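Local coordinates for protein ADP-ribose pyrophosphatase (Streptococcus suis, PDB 3O8S) that probably hydrolyses ADP-ribose, cleaving the pyrophosphate bond to give AMP and ribose 5-phosphate, as a member of the Nudix hydrolase family, at residues A[76-81]-A[191-196]; A[81-86]-A[171-176]; A[85-90]-A[164-169]; A[121-126]-A[151-156]; A[128-133]-A[144-149]. All blocks are in the same frame, centred on the assembly; numbering follows the deposited sequence.

From the N terminus, strand 70-79 turns directly into strand 82-87, and contacts 1, 2 and 3 open in succession along this pair. Their second halves come in the reverse order along the chain, helix 186-197 for contact 1, the loop at 171-176 for contact 2 and residues 164-169 for contact 3, so the three loops lie one within another. Contacts 4 and 5 are enclosed by all of them and join strands 120-132 and 145-157, contact 5 closing the inner loop of that pair. Strand 145-157 runs beside strand 70-79, with Ala76 O 2.9 Å from Cys152 N; this pairing places contacts 4 and 5 in the same mixed sheet as contacts 1 to 3.

Contact 1: A[76-81]-A[191-196]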
# COMPACT_ATOMS: atom_id res chain seq x y z
N ALA A 76 10.40 2.86 8.87
CA ALA A 76 10.47 3.89 9.91
C ALA A 76 10.61 3.20 11.27
O ALA A 76 9.68 2.52 11.69
CB ALA A 76 9.22 4.75 9.87
N ILE A 77 11.77 3.31 11.90
CA ILE A 77 12.09 2.66 13.18
C ILE A 77 12.34 3.73 14.24
O ILE A 77 13.17 4.60 14.04
CB ILE A 77 13.33 1.71 13.01
CG1 ILE A 77 13.12 0.69 11.84
CG2 ILE A 77 13.69 0.96 14.34
CD1 ILE A 77 14.43 0.35 11.10
N PHE A 78 11.65 3.63 15.38
CA PHE A 78 11.79 4.62 16.46
C PHE A 78 12.31 4.03 17.76
O PHE A 78 11.98 2.91 18.12
CB PHE A 78 10.42 5.33 16.71
CG PHE A 78 9.96 6.17 15.55
CD1 PHE A 78 9.18 5.63 14.53
CD2 PHE A 78 10.34 7.51 15.43
CE1 PHE A 78 8.77 6.41 13.43
CE2 PHE A 78 9.93 8.28 14.34
CZ PHE A 78 9.17 7.72 13.34
N GLN A 79 13.10 4.83 18.48
CA GLN A 79 13.62 4.56 19.81
C GLN A 79 13.62 5.92 20.52
O GLN A 79 14.23 6.85 20.00
CB GLN A 79 15.03 3.89 19.78
CG GLN A 79 14.99 2.40 19.34
CD GLN A 79 14.26 1.47 20.31
OE1 GLN A 79 14.74 1.18 21.41
NE2 GLN A 79 13.10 0.97 19.92
N GLU A 80 12.82 6.07 21.59
CA GLU A 80 12.63 7.34 22.32
C GLU A 80 12.12 8.46 21.38
O GLU A 80 12.54 9.62 21.51
CB GLU A 80 13.93 7.79 23.01
CG GLU A 80 14.09 7.28 24.43
CD GLU A 80 14.59 5.86 24.57
OE1 GLU A 80 15.44 5.42 23.75
OE2 GLU A 80 14.17 5.19 25.55
N ASP A 81 11.24 8.09 20.42
CA ASP A 81 10.64 8.97 19.41
C ASP A 81 11.71 9.58 18.45
O ASP A 81 11.41 10.54 17.73
CB ASP A 81 9.76 10.06 20.06
CG ASP A 81 8.44 9.56 20.64
OD1 ASP A 81 7.95 8.50 20.20
OD2 ASP A 81 7.87 10.27 21.50
N LEU A 191 5.22 12.32 9.67
CA LEU A 191 4.06 11.44 9.50
C LEU A 191 4.32 10.06 10.14
O LEU A 191 3.46 9.52 10.85
CB LEU A 191 3.67 11.28 8.00
CG LEU A 191 2.29 10.63 7.74
CD1 LEU A 191 1.14 11.62 8.10
CD2 LEU A 191 2.16 10.11 6.28
N CYS A 192 5.52 9.50 9.91
CA CYS A 192 5.93 8.22 10.50
C CYS A 192 5.95 8.30 12.03
O CYS A 192 5.44 7.38 12.68
CB CYS A 192 7.29 7.79 9.95
SG CYS A 192 7.26 7.34 8.20
N LEU A 193 6.46 9.43 12.62
CA LEU A 193 6.46 9.63 14.08
C LEU A 193 5.03 9.63 14.64
O LEU A 193 4.75 8.94 15.64
CB LEU A 193 7.21 10.91 14.48
CG LEU A 193 7.21 11.30 15.98
CD1 LEU A 193 7.88 10.24 16.85
CD2 LEU A 193 7.89 12.62 16.19
N GLU A 194 4.13 10.37 13.98
CA GLU A 194 2.73 10.44 14.34
C GLU A 194 2.11 9.02 14.31
O GLU A 194 1.43 8.66 15.26
CB GLU A 194 1.98 11.42 13.41
CG GLU A 194 0.55 11.75 13.84
CD GLU A 194 -0.30 12.44 12.79
OE1 GLU A 194 0.27 13.17 11.95
OE2 GLU A 194 -1.54 12.24 12.81
N ALA A 195 2.41 8.20 13.27
CA ALA A 195 1.95 6.80 13.20
C ALA A 195 2.50 5.96 14.37
O ALA A 195 1.74 5.19 14.97
CB ALA A 195 2.36 6.17 11.88
N SER A 196 3.78 6.16 14.74
CA SER A 196 4.35 5.42 15.88
C SER A 196 3.70 5.79 17.21
O SER A 196 3.74 4.97 18.13
CB SER A 196 5.86 5.62 15.99
OG SER A 196 6.17 6.86 16.60
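The Phe78 ring meets the helix at one face and at its edge: Ser196 OG stands 3.8 Å above the plane, offset toward the rim, and Cys192 CB lies in plane at the edge. In this strand-to-helix packing of the Nudix fold, helix 186-197 lies against strand 70-79; the axes of segments 76-79 and 191-196 approach to 9.1 Å at an angle of 61°. Phe78 CG is anti to its carbonyl carbon (chi1 -66°), and the far end of the ring reaches the helix backbone, where CZ comes 3.3 Å from Leu193 N, obliquely to the ring. Leu193 crosses the Phe78 side chain at about a right angle; its CD1 touches both Phe78 CE2 and, at 3.7 Å, Asp81 CB. Two residues before Phe78, Ala76 CB meets Cys192 CB at 3.6 Å, a buried contact with Ile83 of the adjoining strand beside it. No hydrogen bond crosses between the segments; van der Waals packing of Phe78, Ala76 and Leu193 joins them, while Asp81 OD2 makes a salt bridge to Arg197 one residue farther along the helix. The Ser196 hydroxyl is turned back on its own helix, OG donating to Leu193 O at 2.7 Å in the carbonyl plane, on a lone pair.

Contact 2: A[81-86]-A[171-176]; sequences DKILLV and FSLDDL
Leu85 CD1 sits at the apolar centre, 3.7 Å from Phe171 CD1 and 4.1 Å from Leu176 CD2. Its approach to the ring is oblique, and Trp93 of strand 93-99 packs edge-to-face with the same Phe171. Leu85 and Leu176 cross at about a right angle. Next to them Ile83 sends CG2 to Leu173 CD2 at 3.8 Å; with CG1 anti to the backbone N (chi1 -160°), CG2 falls between the N and the carbonyl carbon. Leu189 of helix 186-197 touches both Ile83 and Leu176, closing this apolar group from the helix side. Outward from it the backbones pair, with Ile83 N to Phe171 O at 2.8 Å and Phe171 N to Ile83 O at 2.9 Å. At the polar edge one water lies between Asp81 O and Leu173 N, accepting from Leu173 N at 3.0 Å; its approach to Asp81 O is doubtfully short. Asp175 N donates to Ser172 O at 3.1 Å. The arrangement is thus an antiparallel hydrogen-bonded pair, Ile83 with Phe171, at the end of strand 167-171, followed by a type I beta turn from Ser172 to Asp175, at the edge of the Nudix mixed sheet and against helix 186-197.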
# COMPACT_ATOMS: atom_id res chain seq x y z
N ASP A 81 11.24 8.09 20.42
CA ASP A 81 10.64 8.97 19.41
C ASP A 81 11.71 9.58 18.45
O ASP A 81 11.41 10.54 17.73
CB ASP A 81 9.76 10.06 20.06
CG ASP A 81 8.44 9.56 20.64
OD1 ASP A 81 7.95 8.50 20.20
OD2 ASP A 81 7.87 10.27 21.50
N LYS A 82 12.95 9.01 18.42
CA LYS A 82 14.01 9.37 17.48
C LYS A 82 13.95 8.37 16.32
O LYS A 82 13.75 7.18 16.57
CB LYS A 82 15.40 9.37 18.15
CG LYS A 82 15.64 10.50 19.13
CD LYS A 82 17.04 10.38 19.71
CE LYS A 82 17.38 11.50 20.66
NZ LYS A 82 18.84 11.60 20.89
N ILE A 83 14.10 8.84 15.05
CA ILE A 83 13.96 7.93 13.91
C ILE A 83 15.31 7.36 13.43
O ILE A 83 16.32 8.06 13.43
CB ILE A 83 13.20 8.64 12.75
CG1 ILE A 83 12.60 7.59 11.76
CG2 ILE A 83 14.08 9.75 12.04
CD1 ILE A 83 11.42 8.09 10.92
N LEU A 84 15.32 6.08 12.98
CA LEU A 84 16.56 5.51 12.44
C LEU A 84 16.78 5.95 10.96
O LEU A 84 15.92 5.73 10.09
CB LEU A 84 16.65 3.98 12.55
CG LEU A 84 17.96 3.44 11.93
CD1 LEU A 84 19.06 3.20 12.94
CD2 LEU A 84 17.72 2.34 10.96
N LEU A 85 17.96 6.51 10.69
CA LEU A 85 18.36 6.94 9.34
C LEU A 85 19.69 6.30 8.99
O LEU A 85 20.51 6.07 9.88
CB LEU A 85 18.44 8.48 9.20
CG LEU A 85 17.14 9.25 9.46
CD1 LEU A 85 17.41 10.70 9.67
CD2 LEU A 85 16.09 9.02 8.38
N VAL A 86 19.87 5.98 7.71
CA VAL A 86 21.10 5.39 7.18
C VAL A 86 21.72 6.39 6.21
O VAL A 86 21.01 7.09 5.47
CB VAL A 86 20.91 3.98 6.56
CG1 VAL A 86 20.65 2.94 7.64
CG2 VAL A 86 19.81 3.95 5.49
N PHE A 171 17.88 9.83 15.13
CA PHE A 171 17.85 11.28 15.05
C PHE A 171 16.52 11.83 15.49
O PHE A 171 15.48 11.30 15.13
CB PHE A 171 18.16 11.75 13.62
CG PHE A 171 19.55 11.40 13.14
CD1 PHE A 171 19.79 10.19 12.49
CD2 PHE A 171 20.61 12.28 13.31
CE1 PHE A 171 21.07 9.86 12.05
CE2 PHE A 171 21.89 11.95 12.86
CZ PHE A 171 22.11 10.75 12.23
N SER A 172 16.57 12.92 16.26
CA SER A 172 15.41 13.67 16.72
C SER A 172 14.83 14.42 15.51
O SER A 172 15.59 14.92 14.67
CB SER A 172 15.83 14.62 17.84
OG SER A 172 14.81 15.54 18.20
N LEU A 173 13.49 14.51 15.42
CA LEU A 173 12.85 15.20 14.29
C LEU A 173 13.06 16.73 14.33
O LEU A 173 12.78 17.41 13.34
CB LEU A 173 11.35 14.89 14.21
CG LEU A 173 10.90 13.46 13.84
CD1 LEU A 173 9.67 13.52 13.04
CD2 LEU A 173 11.93 12.70 13.02
N ASP A 174 13.59 17.25 15.46
CA ASP A 174 13.90 18.67 15.65
C ASP A 174 15.35 18.95 15.25
O ASP A 174 15.73 20.12 15.12
CB ASP A 174 13.65 19.10 17.11
CG ASP A 174 12.26 18.75 17.64
OD1 ASP A 174 11.25 19.06 16.95
OD2 ASP A 174 12.18 18.17 18.75
N ASP A 175 16.17 17.90 15.05
CA ASP A 175 17.58 18.04 14.67
C ASP A 175 17.98 16.91 13.69
O ASP A 175 18.79 16.04 14.00
CB ASP A 175 18.47 18.08 15.93
CG ASP A 175 19.94 18.34 15.68
OD1 ASP A 175 20.26 19.13 14.76
OD2 ASP A 175 20.77 17.75 16.39
N LEU A 176 17.38 16.95 12.50
CA LEU A 176 17.61 15.95 11.46
C LEU A 176 18.94 16.21 10.70
O LEU A 176 19.35 17.37 10.54
CB LEU A 176 16.43 15.93 10.47
CG LEU A 176 15.11 15.33 10.99
CD1 LEU A 176 13.94 15.73 10.09
CD2 LEU A 176 15.20 13.82 11.14
O HOH W 1 11.84 12.99 17.46

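Contact 3: A[85-90]-A[164-169]; sequences LVQEND and ETVASG. With EDO (1,2-ethanediol), chain C.
Val166 N donates to Gln87 O at 2.9 Å, and Gln87 N in turn donates to Ala167 O. Farther back along the strand Leu85 and Gly169 exchange both backbone bonds, with Leu85 N to Gly169 O at 3.0 Å. Between them, in the non-hydrogen-bonded pair, Val86 CG1 is 3.9 Å from Ser168 CB. Val86 CB also meets Thr165 CG2 at 3.8 Å, the two side chains crossing obliquely, while Thr165 directs OG1 elsewhere, to Glu117 O. Strands 82-87 and 167-171, on which the segments lie, are antiparallel neighbours in the mixed sheet of the Nudix fold; the axes of segments 85-87 and 167-169 come within 4.6 Å at 159°. Ser168 OG, set between its backbone N and carbonyl carbon (chi1 70°), thereby reaches O1 of a bound 1,2-ethanediol at 2.7 Å; the diol, probably from the crystallisation liquor, is also hydrogen-bonded to Ala118 O. The Gln87 chain is extended beyond CG; its OE1 lies 3.7 Å from Ala167 CB, and its NE2 makes a weak hydrogen bond to Gly91 O. Beyond the strand, Asn89 OD1 approaches Val166 CG1 to 3.5 Å, the side chains crossing at about a right angle, and Glu88 OE1 forms a salt bridge with Lys183.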
# COMPACT_ATOMS: atom_id res chain seq x y z
N LEU A 85 17.96 6.51 10.69
CA LEU A 85 18.36 6.94 9.34
C LEU A 85 19.69 6.30 8.99
O LEU A 85 20.51 6.07 9.88
CB LEU A 85 18.44 8.48 9.20
CG LEU A 85 17.14 9.25 9.46
CD1 LEU A 85 17.41 10.70 9.67
CD2 LEU A 85 16.09 9.02 8.38
N VAL A 86 19.87 5.98 7.71
CA VAL A 86 21.10 5.39 7.18
C VAL A 86 21.72 6.39 6.21
O VAL A 86 21.01 7.09 5.47
CB VAL A 86 20.91 3.98 6.56
CG1 VAL A 86 20.65 2.94 7.64
CG2 VAL A 86 19.81 3.95 5.49
N GLN A 87 23.05 6.48 6.24
CA GLN A 87 23.80 7.41 5.39
C GLN A 87 24.40 6.69 4.20
O GLN A 87 24.99 5.61 4.36
CB GLN A 87 24.90 8.10 6.20
CG GLN A 87 25.51 9.31 5.52
CD GLN A 87 26.69 9.86 6.27
OE1 GLN A 87 27.46 9.11 6.88
NE2 GLN A 87 26.86 11.17 6.24
N GLU A 88 24.31 7.32 3.01
CA GLU A 88 24.85 6.80 1.76
C GLU A 88 26.16 7.51 1.39
O GLU A 88 26.49 8.52 2.01
CB GLU A 88 23.81 6.95 0.65
CG GLU A 88 22.73 5.89 0.72
CD GLU A 88 21.62 6.09 -0.28
OE1 GLU A 88 20.81 7.03 -0.08
OE2 GLU A 88 21.53 5.31 -1.25
N ASN A 89 26.90 6.97 0.39
CA ASN A 89 28.20 7.49 -0.09
C ASN A 89 28.21 9.02 -0.31
O ASN A 89 29.21 9.66 -0.00
CB ASN A 89 28.65 6.79 -1.38
CG ASN A 89 29.09 5.35 -1.23
OD1 ASN A 89 29.25 4.82 -0.13
ND2 ASN A 89 29.30 4.69 -2.36
N ASP A 90 27.10 9.59 -0.82
CA ASP A 90 26.91 11.01 -1.08
C ASP A 90 26.70 11.88 0.20
O ASP A 90 26.54 13.09 0.10
CB ASP A 90 25.74 11.21 -2.05
CG ASP A 90 24.48 10.45 -1.68
OD1 ASP A 90 24.48 9.20 -1.79
OD2 ASP A 90 23.47 11.10 -1.34
N GLU A 164 25.89 -0.85 0.57
CA GLU A 164 24.82 0.12 0.35
C GLU A 164 24.95 1.40 1.20
O GLU A 164 24.66 2.48 0.69
CB GLU A 164 23.45 -0.52 0.62
CG GLU A 164 22.98 -1.44 -0.50
CD GLU A 164 22.13 -2.62 -0.07
OE1 GLU A 164 20.99 -2.39 0.39
OE2 GLU A 164 22.59 -3.77 -0.24
N THR A 165 25.29 1.27 2.49
CA THR A 165 25.34 2.41 3.42
C THR A 165 26.65 2.43 4.18
O THR A 165 27.36 1.42 4.19
CB THR A 165 24.12 2.38 4.39
OG1 THR A 165 24.24 1.27 5.28
CG2 THR A 165 22.80 2.37 3.67
N VAL A 166 26.96 3.58 4.81
CA VAL A 166 28.26 3.79 5.47
C VAL A 166 28.13 4.15 6.97
O VAL A 166 29.13 4.07 7.69
CB VAL A 166 29.11 4.85 4.70
CG1 VAL A 166 29.54 4.31 3.33
CG2 VAL A 166 28.37 6.19 4.53
N ALA A 167 26.91 4.50 7.44
CA ALA A 167 26.59 4.83 8.84
C ALA A 167 25.08 4.80 9.08
O ALA A 167 24.30 4.73 8.12
CB ALA A 167 27.15 6.20 9.21
N SER A 168 24.68 4.84 10.35
CA SER A 168 23.29 4.85 10.82
C SER A 168 23.21 5.51 12.19
O SER A 168 24.22 5.63 12.88
CB SER A 168 22.73 3.43 10.88
OG SER A 168 23.38 2.74 11.93
N GLY A 169 22.04 5.98 12.55
CA GLY A 169 21.85 6.65 13.83
C GLY A 169 20.41 6.97 14.11
O GLY A 169 19.58 6.95 13.20
C1 EDO C . 22.37 0.61 14.21
O1 EDO C . 21.73 0.86 12.93
C2 EDO C . 21.65 1.17 15.43
O2 EDO C . 21.87 2.58 15.52

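Contact 4: A[121-126]-A[151-156]; sequences DVEAQR and LCRLLG
Glu123 and Arg153 lie side by side and point the same way, joined by a salt bridge from Arg153 NH1 to Glu123 OE2 at 3.1 Å. As a hydrogen bond it is weak, bent to 141°, with the carboxylate and guanidinium planes 47° apart. The Arg153 chain, extended from CG to NE, also passes Gln125, whose OE1 is 3.4 Å from Arg153 CD. On the face of Val122 and Cys152, Val122 CG2 meets Cys152 CB at 3.8 Å. Behind these side chains the backbone is paired: Glu123 and Arg153 form a hydrogen-bonded antiparallel pair, with a classic beta bulge toward each end. At one, Leu151 O accepts from Gln125 N at 2.8 Å and from Arg126 N at 3.2 Å; at the other, Asp121 O is gripped by Leu155 N at 2.8 Å and by Gly156 N at 3.2 Å. Each bulge shifts the register by one residue. Arg126 packs its CD 4.1 Å from Leu151 CD2 and then leads away to Ser198 O, with a salt bridge to Glu202 of the second subunit. Strand 145-157 lies between strand 120-132 and strand 70-79, whose Phe78 touches Leu151, while Val114 of helix 106-118 packs on Val122.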
# COMPACT_ATOMS: atom_id res chain seq x y z
N ASP A 121 17.45 -6.15 13.17
CA ASP A 121 16.32 -7.07 13.12
C ASP A 121 15.11 -6.29 13.55
O ASP A 121 15.12 -5.69 14.63
CB ASP A 121 16.52 -8.29 14.02
CG ASP A 121 17.73 -9.14 13.70
OD1 ASP A 121 17.96 -9.42 12.49
OD2 ASP A 121 18.38 -9.63 14.65
N VAL A 122 14.11 -6.21 12.67
CA VAL A 122 12.89 -5.47 12.93
C VAL A 122 11.71 -6.30 12.50
O VAL A 122 11.84 -7.23 11.69
CB VAL A 122 12.86 -4.06 12.23
CG1 VAL A 122 14.04 -3.18 12.65
CG2 VAL A 122 12.75 -4.17 10.70
N GLU A 123 10.54 -5.94 13.00
CA GLU A 123 9.32 -6.56 12.55
C GLU A 123 8.43 -5.47 11.93
O GLU A 123 8.26 -4.40 12.52
CB GLU A 123 8.62 -7.37 13.66
CG GLU A 123 8.41 -6.68 15.00
CD GLU A 123 7.71 -7.53 16.05
OE1 GLU A 123 8.06 -8.72 16.20
OE2 GLU A 123 6.81 -6.99 16.74
N ALA A 124 7.98 -5.70 10.69
CA ALA A 124 7.09 -4.80 9.95
C ALA A 124 5.77 -4.72 10.70
O ALA A 124 5.25 -5.76 11.10
CB ALA A 124 6.89 -5.32 8.54
N GLN A 125 5.27 -3.52 10.95
CA GLN A 125 4.12 -3.39 11.82
C GLN A 125 2.90 -2.73 11.19
O GLN A 125 1.79 -3.20 11.39
CB GLN A 125 4.55 -2.56 13.05
CG GLN A 125 3.66 -2.70 14.25
CD GLN A 125 4.32 -2.12 15.48
OE1 GLN A 125 4.91 -2.84 16.27
NE2 GLN A 125 4.22 -0.82 15.67
N ARG A 126 3.09 -1.59 10.54
CA ARG A 126 1.99 -0.78 10.10
C ARG A 126 2.34 -0.07 8.83
O ARG A 126 3.48 0.37 8.67
CB ARG A 126 1.66 0.23 11.26
CG ARG A 126 0.94 1.55 10.85
CD ARG A 126 0.65 2.40 12.09
NE ARG A 126 -0.44 1.78 12.86
CZ ARG A 126 -0.88 2.20 14.04
NH1 ARG A 126 -0.31 3.23 14.64
NH2 ARG A 126 -1.90 1.59 14.62
N LEU A 151 5.94 1.27 9.24
CA LEU A 151 6.41 1.46 10.59
C LEU A 151 6.89 0.10 11.07
O LEU A 151 6.18 -0.89 10.89
CB LEU A 151 5.35 2.09 11.49
CG LEU A 151 5.64 2.11 12.99
CD1 LEU A 151 6.65 3.21 13.34
CD2 LEU A 151 4.35 2.28 13.78
N CYS A 152 8.14 0.03 11.55
CA CYS A 152 8.77 -1.19 12.03
C CYS A 152 9.15 -1.02 13.47
O CYS A 152 9.51 0.06 13.92
CB CYS A 152 9.99 -1.58 11.20
SG CYS A 152 9.67 -1.86 9.44
N ARG A 153 9.11 -2.13 14.17
CA ARG A 153 9.42 -2.22 15.56
C ARG A 153 10.81 -2.86 15.68
O ARG A 153 11.06 -3.91 15.07
CB ARG A 153 8.31 -3.06 16.20
CG ARG A 153 8.51 -3.38 17.64
CD ARG A 153 7.34 -4.19 18.16
NE ARG A 153 7.51 -4.43 19.58
CZ ARG A 153 8.09 -5.50 20.09
NH1 ARG A 153 8.47 -6.50 19.31
NH2 ARG A 153 8.24 -5.61 21.40
N LEU A 154 11.72 -2.21 16.43
CA LEU A 154 13.09 -2.70 16.62
C LEU A 154 13.14 -3.96 17.49
O LEU A 154 12.57 -3.98 18.58
CB LEU A 154 13.98 -1.61 17.25
CG LEU A 154 15.49 -1.97 17.48
CD1 LEU A 154 16.25 -2.13 16.16
CD2 LEU A 154 16.17 -0.94 18.35
N LEU A 155 13.88 -5.00 17.03
CA LEU A 155 14.12 -6.21 17.80
C LEU A 155 15.51 -6.13 18.38
O LEU A 155 15.67 -6.34 19.56
CB LEU A 155 13.91 -7.51 17.00
CG LEU A 155 12.53 -7.75 16.33
CD1 LEU A 155 12.51 -9.07 15.60
CD2 LEU A 155 11.35 -7.69 17.33
N GLY A 156 16.49 -5.73 17.57
CA GLY A 156 17.88 -5.61 18.02
C GLY A 156 18.83 -5.46 16.85
O GLY A 156 18.40 -5.21 15.72

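Contact 5: A[128-133]-A[144-149]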
# COMPACT_ATOMS: atom_id res chain seq x y z
N VAL A 128 2.23 3.15 7.12
CA VAL A 128 2.05 4.57 7.44
C VAL A 128 1.30 5.24 6.28
O VAL A 128 0.33 5.99 6.47
CB VAL A 128 3.41 5.30 7.72
CG1 VAL A 128 3.20 6.79 7.96
CG2 VAL A 128 4.21 4.65 8.86
N ALA A 129 1.82 5.02 5.08
CA ALA A 129 1.36 5.65 3.84
C ALA A 129 1.85 4.91 2.61
O ALA A 129 2.89 4.26 2.67
CB ALA A 129 1.89 7.07 3.79
N ILE A 130 1.06 4.99 1.51
CA ILE A 130 1.33 4.50 0.15
C ILE A 130 1.25 5.76 -0.70
O ILE A 130 0.16 6.24 -0.96
CB ILE A 130 0.38 3.38 -0.33
CG1 ILE A 130 0.26 2.27 0.69
CG2 ILE A 130 0.77 2.84 -1.70
CD1 ILE A 130 -1.10 2.06 1.01
N LEU A 131 2.39 6.33 -1.07
CA LEU A 131 2.36 7.63 -1.71
C LEU A 131 3.01 7.67 -3.06
O LEU A 131 4.04 7.06 -3.30
CB LEU A 131 3.06 8.66 -0.79
CG LEU A 131 2.42 8.91 0.58
CD1 LEU A 131 3.40 9.61 1.51
CD2 LEU A 131 1.09 9.67 0.44
N ASP A 132 2.43 8.47 -3.92
CA ASP A 132 2.95 8.70 -5.24
C ASP A 132 4.13 9.67 -5.13
O ASP A 132 3.94 10.80 -4.67
CB ASP A 132 1.83 9.24 -6.12
CG ASP A 132 2.27 9.57 -7.52
OD1 ASP A 132 2.55 8.63 -8.29
OD2 ASP A 132 2.34 10.76 -7.84
N LYS A 133 5.35 9.21 -5.48
CA LYS A 133 6.60 10.00 -5.48
C LYS A 133 6.41 11.38 -6.15
O LYS A 133 6.79 12.39 -5.56
CB LYS A 133 7.74 9.25 -6.19
CG LYS A 133 9.10 9.93 -6.01
CD LYS A 133 10.20 9.23 -6.77
CE LYS A 133 11.54 9.86 -6.48
NZ LYS A 133 12.60 9.29 -7.36
N ARG A 144 8.11 7.51 -12.00
CA ARG A 144 6.80 6.94 -11.67
C ARG A 144 6.98 5.88 -10.57
O ARG A 144 7.21 4.70 -10.84
CB ARG A 144 6.15 6.35 -12.94
N VAL A 145 6.95 6.34 -9.31
CA VAL A 145 7.22 5.47 -8.17
C VAL A 145 6.09 5.57 -7.13
O VAL A 145 5.63 6.68 -6.82
CB VAL A 145 8.62 5.81 -7.53
CG1 VAL A 145 8.94 4.92 -6.34
CG2 VAL A 145 9.76 5.75 -8.56
N THR A 146 5.66 4.42 -6.61
CA THR A 146 4.70 4.33 -5.52
C THR A 146 5.56 4.00 -4.30
O THR A 146 6.34 3.03 -4.33
CB THR A 146 3.57 3.32 -5.85
OG1 THR A 146 2.66 3.93 -6.77
CG2 THR A 146 2.80 2.87 -4.60
N LYS A 147 5.49 4.84 -3.26
CA LYS A 147 6.32 4.67 -2.08
C LYS A 147 5.51 4.15 -0.92
O LYS A 147 4.52 4.78 -0.54
CB LYS A 147 6.97 6.00 -1.68
CG LYS A 147 7.91 6.58 -2.70
CD LYS A 147 8.31 7.96 -2.23
CE LYS A 147 9.79 8.11 -2.02
NZ LYS A 147 10.32 7.12 -1.07
N VAL A 148 5.93 3.03 -0.34
CA VAL A 148 5.23 2.45 0.83
C VAL A 148 6.10 2.69 2.07
O VAL A 148 7.22 2.19 2.14
CB VAL A 148 4.91 0.94 0.63
CG1 VAL A 148 4.07 0.40 1.78
CG2 VAL A 148 4.21 0.69 -0.70
N PHE A 149 5.60 3.49 3.02
CA PHE A 149 6.26 3.77 4.29
C PHE A 149 5.71 2.78 5.30
O PHE A 149 4.50 2.74 5.50
CB PHE A 149 6.04 5.22 4.73
CG PHE A 149 6.81 6.21 3.90
CD1 PHE A 149 6.31 6.68 2.69
CD2 PHE A 149 8.07 6.66 4.32
CE1 PHE A 149 7.03 7.58 1.92
CE2 PHE A 149 8.78 7.58 3.56
CZ PHE A 149 8.26 8.03 2.37
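Lys133 reaches across to Val145 from CB onward: CB is 3.4 Å from Val145 O and 3.8 Å from Val145 CB, and CD touches Val145 CB again at 3.8 Å. CG is anti to the backbone N (chi1 -171°), and the chain stays extended beyond it, leading its end away from the strand. Its backbone N donates to Val145 O at 2.9 Å, a bond just beyond the ladder. Within the ladder, Leu131 N to Lys147 O and Lys147 N to Leu131 O both measure 2.7 Å. On one face Ile130 CG2 packs against Thr146 CG2 at 3.5 Å. The other face carries Leu131 CD1, 4.2 Å from Phe149 CE1, with the side chains crossing at about a right angle and Gln188 of helix 186-197 touching both. Lys147 leaves that face for a salt bridge with Asp72 and a hydrogen bond to Lys183 O. Asp132 is the N-cap of the helix that follows. The axes of segments 128-132 and 145-149 run at 166°, as adjacent antiparallel strands 120-132 and 145-157 of the Nudix mixed sheet, with a classic beta bulge where Val128 and Ala129 both face Phe149 and with the Ile130 and Thr146 face packed on Val127 and Leu71 of the second subunit.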